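Acyl-coenzyme A oxidase acox-1.1 (Caenorhabditis elegans, PDB 5K3I) catalyses the FAD-dependent, oxygen-consuming desaturation of acyl-CoAs to (2E)-enoyl-CoAs, the first step of peroxisomal beta-oxidation, and works as a homodimer or with related oxidases. Local coordinates at residues L186-G191 and N250-F255; T148-E153 and A200-H205. The protein carries 1 engineered substitution. All coordinates share one frame; numbering follows the deposited sequence.

Interaction 1: L186-G191 and N250-F255; sequences LKWWPG and NGFLGF. With FAD (flavin-adenine dinucleotide), chain I.
K187 and L253 form an antiparallel hydrogen-bonded pair, with W188 and F252 as the next, non-hydrogen-bonded pair, so the short strand 187-188 edges the sheet made by 251-255 and 234-238. K187 N bonds L253 O and L253 N bonds K187 O, both at 2.9 Å. On the W188 side, the six-membered ring of W188 and the ring of F252 lie within 24° of parallel but are so displaced that they hardly overlap, centroids 5.8 Å apart; CE3 of W188 meets F252 CB obliquely at 3.5 Å. With chi1 at 60°, F252 CG sits over its own backbone, flanked by N and C, and the ring is directed away from 186-191. Beyond the strand the chain turns, and N250 takes over: its ND2 donates to W189 O at 2.8 Å, with that oxygen close to the amide plane, while OD1 is bonded to K242. The same ND2 lies at the edge of the W189 ring, whose face covers the benzenoid part of the flavin around C9. H412 of the second subunit meets both indoles. W189 N to G251 O (3.2 Å), G251 N to P190 O (3.1 Å), the N250 bond and G191 N to FAD O4 (3.1 Å) together fix the turn against the isoalloxazine, and the last would be expected to polarise the C4-O4 carbonyl, drawing electron density onto its oxygen.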
loop_
_atom_site.group_PDB
_atom_site.type_symbol
_atom_site.label_atom_id
_atom_site.label_comp_id
_atom_site.label_asym_id
_atom_site.label_seq_id
_atom_site.Cartn_x
_atom_site.Cartn_y
_atom_site.Cartn_z
ATOM N N LEU A 186 -5.918 26.886 11.472
ATOM C CA LEU A 186 -4.541 26.512 11.784
ATOM C C LEU A 186 -3.818 25.960 10.569
ATOM O O LEU A 186 -4.306 25.036 9.914
ATOM C CB LEU A 186 -4.517 25.456 12.889
ATOM C CG LEU A 186 -4.795 25.750 14.363
ATOM C CD1 LEU A 186 -4.863 24.424 15.093
ATOM C CD2 LEU A 186 -3.720 26.631 14.959
ATOM N N LYS A 187 -2.642 26.520 10.284
ATOM C CA LYS A 187 -1.737 25.864 9.356
ATOM C C LYS A 187 -1.431 24.466 9.876
ATOM O O LYS A 187 -1.299 24.251 11.081
ATOM C CB LYS A 187 -0.452 26.673 9.185
ATOM C CG LYS A 187 -0.681 28.028 8.544
ATOM C CD LYS A 187 -1.180 27.851 7.121
ATOM C CE LYS A 187 -1.665 29.160 6.532
ATOM N NZ LYS A 187 -2.341 28.975 5.217
ATOM N N TRP A 188 -1.353 23.508 8.962
ATOM C CA TRP A 188 -1.393 22.103 9.342
ATOM C C TRP A 188 -0.853 21.305 8.171
ATOM O O TRP A 188 -1.323 21.481 7.039
ATOM C CB TRP A 188 -2.829 21.691 9.688
ATOM C CG TRP A 188 -2.972 20.414 10.455
ATOM C CD1 TRP A 188 -2.828 19.149 9.973
ATOM C CD2 TRP A 188 -3.294 20.279 11.843
ATOM N NE1 TRP A 188 -3.045 18.232 10.970
ATOM C CE2 TRP A 188 -3.329 18.901 12.131
ATOM C CE3 TRP A 188 -3.552 21.187 12.871
ATOM C CZ2 TRP A 188 -3.610 18.410 13.399
ATOM C CZ3 TRP A 188 -3.827 20.696 14.133
ATOM C CH2 TRP A 188 -3.857 19.320 14.384
ATOM N N TRP A 189 0.192 20.495 8.445
ATOM C CA TRP A 189 0.990 19.642 7.550
ATOM C C TRP A 189 2.313 20.213 7.031
ATOM O O TRP A 189 3.131 19.411 6.572
ATOM C CB TRP A 189 0.182 19.147 6.350
ATOM C CG TRP A 189 -0.680 17.999 6.698
ATOM C CD1 TRP A 189 -2.038 17.983 6.825
ATOM C CD2 TRP A 189 -0.229 16.685 7.023
ATOM N NE1 TRP A 189 -2.461 16.727 7.186
ATOM C CE2 TRP A 189 -1.366 15.915 7.316
ATOM C CE3 TRP A 189 1.030 16.082 7.085
ATOM C CZ2 TRP A 189 -1.282 14.577 7.675
ATOM C CZ3 TRP A 189 1.110 14.760 7.435
ATOM C CH2 TRP A 189 -0.038 14.016 7.723
ATOM N N PRO A 190 2.578 21.526 7.025
ATOM C CA PRO A 190 3.907 21.976 6.596
ATOM C C PRO A 190 5.002 21.214 7.328
ATOM O O PRO A 190 5.039 21.163 8.560
ATOM C CB PRO A 190 3.896 23.466 6.953
ATOM C CG PRO A 190 2.501 23.832 6.777
ATOM C CD PRO A 190 1.724 22.696 7.317
ATOM N N GLY A 191 5.899 20.617 6.552
ATOM C CA GLY A 191 6.933 19.793 7.141
ATOM C C GLY A 191 7.955 20.642 7.874
ATOM O O GLY A 191 8.256 21.766 7.478
ATOM N N ASN A 250 6.152 17.421 11.030
ATOM C CA ASN A 250 5.053 18.156 10.417
ATOM C C ASN A 250 4.272 18.864 11.518
ATOM O O ASN A 250 4.025 18.292 12.583
ATOM C CB ASN A 250 4.147 17.205 9.625
ATOM C CG ASN A 250 4.846 16.596 8.419
ATOM O OD1 ASN A 250 5.441 15.519 8.502
ATOM N ND2 ASN A 250 4.767 17.282 7.285
ATOM N N GLY A 251 3.883 20.119 11.268
ATOM C CA GLY A 251 3.472 20.999 12.337
ATOM C C GLY A 251 2.134 21.672 12.103
ATOM O O GLY A 251 1.601 21.700 10.992
ATOM N N PHE A 252 1.595 22.207 13.200
ATOM C CA PHE A 252 0.496 23.159 13.166
ATOM C C PHE A 252 0.998 24.537 13.575
ATOM O O PHE A 252 1.990 24.665 14.299
ATOM C CB PHE A 252 -0.684 22.727 14.055
ATOM C CG PHE A 252 -0.357 22.571 15.528
ATOM C CD1 PHE A 252 -0.212 23.675 16.366
ATOM C CD2 PHE A 252 -0.265 21.304 16.086
ATOM C CE1 PHE A 252 0.064 23.507 17.719
ATOM C CE2 PHE A 252 0.005 21.134 17.430
ATOM C CZ PHE A 252 0.169 22.234 18.249
ATOM N N LEU A 253 0.302 25.573 13.107
ATOM C CA LEU A 253 0.716 26.943 13.381
ATOM C C LEU A 253 -0.503 27.854 13.452
ATOM O O LEU A 253 -1.337 27.854 12.544
ATOM C CB LEU A 253 1.689 27.445 12.307
ATOM C CG LEU A 253 2.059 28.921 12.357
ATOM C CD1 LEU A 253 2.820 29.217 13.633
ATOM C CD2 LEU A 253 2.889 29.279 11.140
ATOM N N GLY A 254 -0.596 28.632 14.529
ATOM C CA GLY A 254 -1.700 29.551 14.739
ATOM C C GLY A 254 -1.245 30.925 15.189
ATOM O O GLY A 254 -0.249 31.035 15.911
ATOM N N PHE A 255 -1.961 31.975 14.778
ATOM C CA PHE A 255 -1.581 33.361 15.042
ATOM C C PHE A 255 -2.670 34.045 15.857
ATOM O O PHE A 255 -3.856 33.935 15.526
ATOM C CB PHE A 255 -1.374 34.162 13.749
ATOM C CG PHE A 255 -0.388 33.558 12.799
ATOM C CD1 PHE A 255 0.974 33.687 13.015
ATOM C CD2 PHE A 255 -0.826 32.881 11.669
ATOM C CE1 PHE A 255 1.881 33.135 12.136
ATOM C CE2 PHE A 255 0.071 32.328 10.788
ATOM C CZ PHE A 255 1.431 32.453 11.016
HETATM P PA FAD I . -8.947 17.023 0.731
HETATM O O1A FAD I . -9.246 17.911 -0.447
HETATM O O2A FAD I . -9.497 17.653 1.992
HETATM O O5B FAD I . -9.637 15.563 0.452
HETATM C C5B FAD I . -9.312 15.045 -0.814
HETATM C C4B FAD I . -10.493 14.112 -1.174
HETATM O O4B FAD I . -11.523 14.823 -1.518
HETATM C C3B FAD I . -9.974 13.351 -2.397
HETATM O O3B FAD I . -10.420 12.065 -2.361
HETATM C C2B FAD I . -10.521 14.118 -3.612
HETATM O O2B FAD I . -11.125 13.098 -4.531
HETATM C C1B FAD I . -11.492 14.852 -3.147
HETATM N N9A FAD I . -11.536 16.229 -3.584
HETATM C C8A FAD I . -11.133 17.337 -2.934
HETATM N N7A FAD I . -11.380 18.383 -3.717
HETATM C C5A FAD I . -11.959 17.920 -4.864
HETATM C C6A FAD I . -12.423 18.523 -6.017
HETATM N N6A FAD I . -12.522 19.853 -6.557
HETATM N N1A FAD I . -12.954 17.781 -6.995
HETATM C C2A FAD I . -13.042 16.431 -6.867
HETATM N N3A FAD I . -12.589 15.845 -5.747
HETATM C C4A FAD I . -12.056 16.587 -4.759
HETATM N N1 FAD I . 1.010 21.047 2.974
HETATM C C2 FAD I . 1.820 22.271 3.032
HETATM O O2 FAD I . 1.284 23.342 2.897
HETATM N N3 FAD I . 3.276 22.119 3.255
HETATM C C4 FAD I . 3.857 20.793 3.407
HETATM O O4 FAD I . 4.997 20.658 3.587
HETATM C C4X FAD I . 3.008 19.555 3.349
HETATM N N5 FAD I . 3.564 18.230 3.504
HETATM C C5X FAD I . 2.685 17.042 3.427
HETATM C C6 FAD I . 3.256 15.770 3.581
HETATM C C7 FAD I . 2.414 14.644 3.513
HETATM C C7M FAD I . 3.334 13.422 3.713
HETATM C C8 FAD I . 1.028 14.779 3.299
HETATM C C8M FAD I . 0.135 13.550 3.230
HETATM C C9 FAD I . 0.466 16.065 3.150
HETATM C C9A FAD I . 1.315 17.191 3.215
HETATM N N10 FAD I . 0.741 18.569 3.056
HETATM C C10 FAD I . 1.608 19.722 3.130
HETATM C "C1'" FAD I . -0.679 18.761 2.825
HETATM C "C2'" FAD I . -1.023 18.501 1.340
HETATM O "O2'" FAD I . -0.628 19.572 0.536
HETATM C "C3'" FAD I . -2.533 18.329 1.297
HETATM O "O3'" FAD I . -2.821 17.324 2.210
HETATM C "C4'" FAD I . -2.891 17.918 -0.122
HETATM O "O4'" FAD I . -2.898 19.055 -0.922
HETATM C "C5'" FAD I . -4.286 17.295 -0.166
HETATM O "O5'" FAD I . -5.256 18.308 0.005
HETATM P P FAD I . -6.309 18.027 1.245
HETATM O O1P FAD I . -5.534 17.605 2.487
HETATM O O2P FAD I . -7.126 19.235 1.580
HETATM O O3P FAD I . -7.317 16.778 0.854
#

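Interaction 2: T148-E153 and A200-H205; sequences TYAQTE and AVVVAH. With FAD (flavin-adenine dinucleotide), chain I.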
loop_
_atom_site.group_PDB
_atom_site.type_symbol
_atom_site.label_atom_id
_atom_site.label_comp_id
_atom_site.label_asym_id
_atom_site.label_seq_id
_atom_site.Cartn_x
_atom_site.Cartn_y
_atom_site.Cartn_z
ATOM N N THR A 148 10.413 26.610 6.364
ATOM C CA THR A 148 9.482 25.725 5.685
ATOM C C THR A 148 8.441 26.569 4.965
ATOM O O THR A 148 8.455 27.804 5.028
ATOM C CB THR A 148 8.812 24.759 6.666
ATOM O OG1 THR A 148 7.984 23.846 5.933
ATOM C CG2 THR A 148 7.950 25.533 7.656
ATOM N N TYR A 149 7.533 25.882 4.274
ATOM C CA TYR A 149 6.514 26.497 3.430
ATOM C C TYR A 149 5.167 26.093 4.013
ATOM O O TYR A 149 4.818 24.907 4.008
ATOM C CB TYR A 149 6.655 26.041 1.977
ATOM C CG TYR A 149 5.674 26.700 1.043
ATOM C CD1 TYR A 149 5.907 27.977 0.560
ATOM C CD2 TYR A 149 4.504 26.057 0.669
ATOM C CE1 TYR A 149 5.018 28.588 -0.290
ATOM C CE2 TYR A 149 3.603 26.657 -0.175
ATOM C CZ TYR A 149 3.859 27.917 -0.651
ATOM O OH TYR A 149 2.952 28.520 -1.491
ATOM N N ALA A 150 4.419 27.069 4.527
ATOM C CA ALA A 150 3.177 26.818 5.258
ATOM C C ALA A 150 1.971 27.269 4.433
ATOM O O ALA A 150 1.552 28.422 4.500
ATOM C CB ALA A 150 3.205 27.524 6.615
ATOM N N GLN A 151 1.404 26.339 3.665
ATOM C CA GLN A 151 0.212 26.585 2.859
ATOM C C GLN A 151 -1.036 25.934 3.445
ATOM O O GLN A 151 -2.008 26.622 3.771
ATOM C CB GLN A 151 0.463 26.069 1.440
ATOM C CG GLN A 151 -0.656 26.317 0.463
ATOM C CD GLN A 151 -0.211 26.073 -0.966
ATOM O OE1 GLN A 151 0.512 26.879 -1.552
ATOM N NE2 GLN A 151 -0.619 24.938 -1.528
ATOM N N THR A 152 -1.024 24.607 3.572
ATOM C CA THR A 152 -2.184 23.851 4.034
ATOM C C THR A 152 -2.615 24.229 5.446
ATOM O O THR A 152 -1.792 24.533 6.318
ATOM C CB THR A 152 -1.878 22.357 3.954
ATOM O OG1 THR A 152 -1.469 22.045 2.619
ATOM C CG2 THR A 152 -3.090 21.500 4.318
ATOM N N GLU A 153 -3.926 24.188 5.661
ATOM C CA GLU A 153 -4.544 24.390 6.955
ATOM C C GLU A 153 -5.356 23.153 7.307
ATOM O O GLU A 153 -5.607 22.291 6.463
ATOM C CB GLU A 153 -5.439 25.632 6.936
ATOM C CG GLU A 153 -4.736 26.863 6.429
ATOM C CD GLU A 153 -5.628 28.087 6.465
ATOM O OE1 GLU A 153 -6.863 27.911 6.484
ATOM O OE2 GLU A 153 -5.096 29.223 6.441
ATOM N N ALA A 200 9.089 30.731 8.518
ATOM C CA ALA A 200 8.307 30.063 7.488
ATOM C C ALA A 200 7.775 31.074 6.481
ATOM O O ALA A 200 7.464 32.218 6.826
ATOM C CB ALA A 200 7.143 29.276 8.093
ATOM N N VAL A 201 7.669 30.630 5.226
ATOM C CA VAL A 201 6.801 31.276 4.243
ATOM C C VAL A 201 5.374 30.792 4.475
ATOM O O VAL A 201 5.135 29.590 4.635
ATOM C CB VAL A 201 7.284 30.974 2.815
ATOM C CG1 VAL A 201 6.195 31.253 1.800
ATOM C CG2 VAL A 201 8.556 31.760 2.506
ATOM N N VAL A 202 4.418 31.718 4.503
ATOM C CA VAL A 202 3.066 31.417 4.961
ATOM C C VAL A 202 2.046 31.983 3.984
ATOM O O VAL A 202 2.019 33.195 3.742
ATOM C CB VAL A 202 2.805 31.971 6.369
ATOM C CG1 VAL A 202 1.420 31.568 6.827
ATOM C CG2 VAL A 202 3.847 31.453 7.344
ATOM N N VAL A 203 1.205 31.110 3.435
ATOM C CA VAL A 203 0.152 31.509 2.508
ATOM C C VAL A 203 -1.061 31.965 3.308
ATOM O O VAL A 203 -1.542 31.238 4.184
ATOM C CB VAL A 203 -0.226 30.347 1.578
ATOM C CG1 VAL A 203 -1.351 30.767 0.655
ATOM C CG2 VAL A 203 0.986 29.871 0.800
ATOM N N ALA A 204 -1.552 33.167 3.017
ATOM C CA ALA A 204 -2.680 33.727 3.742
ATOM C C ALA A 204 -3.448 34.656 2.816
ATOM O O ALA A 204 -2.888 35.211 1.864
ATOM C CB ALA A 204 -2.237 34.491 4.996
ATOM N N HIS A 205 -4.746 34.794 3.084
ATOM C CA HIS A 205 -5.588 35.717 2.333
ATOM C C HIS A 205 -5.267 37.130 2.802
ATOM O O HIS A 205 -5.338 37.419 4.005
ATOM C CB HIS A 205 -7.069 35.393 2.537
ATOM C CG HIS A 205 -7.565 34.241 1.713
ATOM N ND1 HIS A 205 -8.897 33.889 1.644
ATOM C CD2 HIS A 205 -6.904 33.362 0.922
ATOM C CE1 HIS A 205 -9.035 32.845 0.844
ATOM N NE2 HIS A 205 -7.840 32.507 0.393
HETATM P PA FAD I . -8.947 17.023 0.731
HETATM O O1A FAD I . -9.246 17.911 -0.447
HETATM O O2A FAD I . -9.497 17.653 1.992
HETATM O O5B FAD I . -9.637 15.563 0.452
HETATM C C5B FAD I . -9.312 15.045 -0.814
HETATM C C4B FAD I . -10.493 14.112 -1.174
HETATM O O4B FAD I . -11.523 14.823 -1.518
HETATM C C3B FAD I . -9.974 13.351 -2.397
HETATM O O3B FAD I . -10.420 12.065 -2.361
HETATM C C2B FAD I . -10.521 14.118 -3.612
HETATM O O2B FAD I . -11.125 13.098 -4.531
HETATM C C1B FAD I . -11.492 14.852 -3.147
HETATM N N9A FAD I . -11.536 16.229 -3.584
HETATM C C8A FAD I . -11.133 17.337 -2.934
HETATM N N7A FAD I . -11.380 18.383 -3.717
HETATM C C5A FAD I . -11.959 17.920 -4.864
HETATM C C6A FAD I . -12.423 18.523 -6.017
HETATM N N6A FAD I . -12.522 19.853 -6.557
HETATM N N1A FAD I . -12.954 17.781 -6.995
HETATM C C2A FAD I . -13.042 16.431 -6.867
HETATM N N3A FAD I . -12.589 15.845 -5.747
HETATM C C4A FAD I . -12.056 16.587 -4.759
HETATM N N1 FAD I . 1.010 21.047 2.974
HETATM C C2 FAD I . 1.820 22.271 3.032
HETATM O O2 FAD I . 1.284 23.342 2.897
HETATM N N3 FAD I . 3.276 22.119 3.255
HETATM C C4 FAD I . 3.857 20.793 3.407
HETATM O O4 FAD I . 4.997 20.658 3.587
HETATM C C4X FAD I . 3.008 19.555 3.349
HETATM N N5 FAD I . 3.564 18.230 3.504
HETATM C C5X FAD I . 2.685 17.042 3.427
HETATM C C6 FAD I . 3.256 15.770 3.581
HETATM C C7 FAD I . 2.414 14.644 3.513
HETATM C C7M FAD I . 3.334 13.422 3.713
HETATM C C8 FAD I . 1.028 14.779 3.299
HETATM C C8M FAD I . 0.135 13.550 3.230
HETATM C C9 FAD I . 0.466 16.065 3.150
HETATM C C9A FAD I . 1.315 17.191 3.215
HETATM N N10 FAD I . 0.741 18.569 3.056
HETATM C C10 FAD I . 1.608 19.722 3.130
HETATM C "C1'" FAD I . -0.679 18.761 2.825
HETATM C "C2'" FAD I . -1.023 18.501 1.340
HETATM O "O2'" FAD I . -0.628 19.572 0.536
HETATM C "C3'" FAD I . -2.533 18.329 1.297
HETATM O "O3'" FAD I . -2.821 17.324 2.210
HETATM C "C4'" FAD I . -2.891 17.918 -0.122
HETATM O "O4'" FAD I . -2.898 19.055 -0.922
HETATM C "C5'" FAD I . -4.286 17.295 -0.166
HETATM O "O5'" FAD I . -5.256 18.308 0.005
HETATM P P FAD I . -6.309 18.027 1.245
HETATM O O1P FAD I . -5.534 17.605 2.487
HETATM O O2P FAD I . -7.126 19.235 1.580
HETATM O O3P FAD I . -7.317 16.778 0.854
#
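Y149 lies across V201 and V203 on the neighbouring strand of a parallel pair, 147-150 with 199-208, in the beta domain characteristic of the acyl-CoA oxidase and dehydrogenase fold. Swung opposite its own backbone N (chi1 -177°), the phenol has its CD1 3.5 Å from V201 CG1, and its far end approaches the CG2 branch of V203; both valines meet the ring obliquely. The hydroxyl donates to Q151 OE1 at 2.9 Å, with the amide oxygen in the plane of the ring at its edge. Q151, extended beyond CG, runs alongside V203 and points the same way, and V203 CG2 packs against the pair formed by hydroxyl and glutamine, 3.3 Å from Y149 OH. A150 CB faces V202 CG2 among the residues of the other side of the sheet, and T148 CG2 meets A200 CB there. Three backbone bonds join the strands: V201 N to T148 O, A150 N to V201 O and V203 N to A150 O. Helix 114-127 covers Y149 and V201. As the strand ends, its backbone meets the pyrimidine edge of the flavin: Y149 O accepts from FAD N3, and FAD O2 is held by two amides, that of Q151 and that of T152, the latter at 2.7 Å and almost straight (177°). T152 OG1, placed beside its own backbone N (chi1 -55°), adds a bond to FAD N1 at 2.7 Å.

Both contacts are buried and meet at one flavin, their centres about 8 Å apart. Interaction 1 is an antiparallel edge in a small three-stranded sheet, with the W189 indole against the isoalloxazine and the second subunit close by; interaction 2 is a parallel pair in a larger mixed sheet, with valines against one tyrosine, alanines on the other face, and no touch from the other subunit. Of the flavin's polar atoms, 186-191 bonds O4 and 148-153 bonds N1, O2 and N3; residues of the second subunit also bind the cofactor. They are tied directly, G191 O to T148 OG1 and K187 NZ to V203 O, the lysine also forming a salt bridge with E153, so it spans both segments of interaction 2.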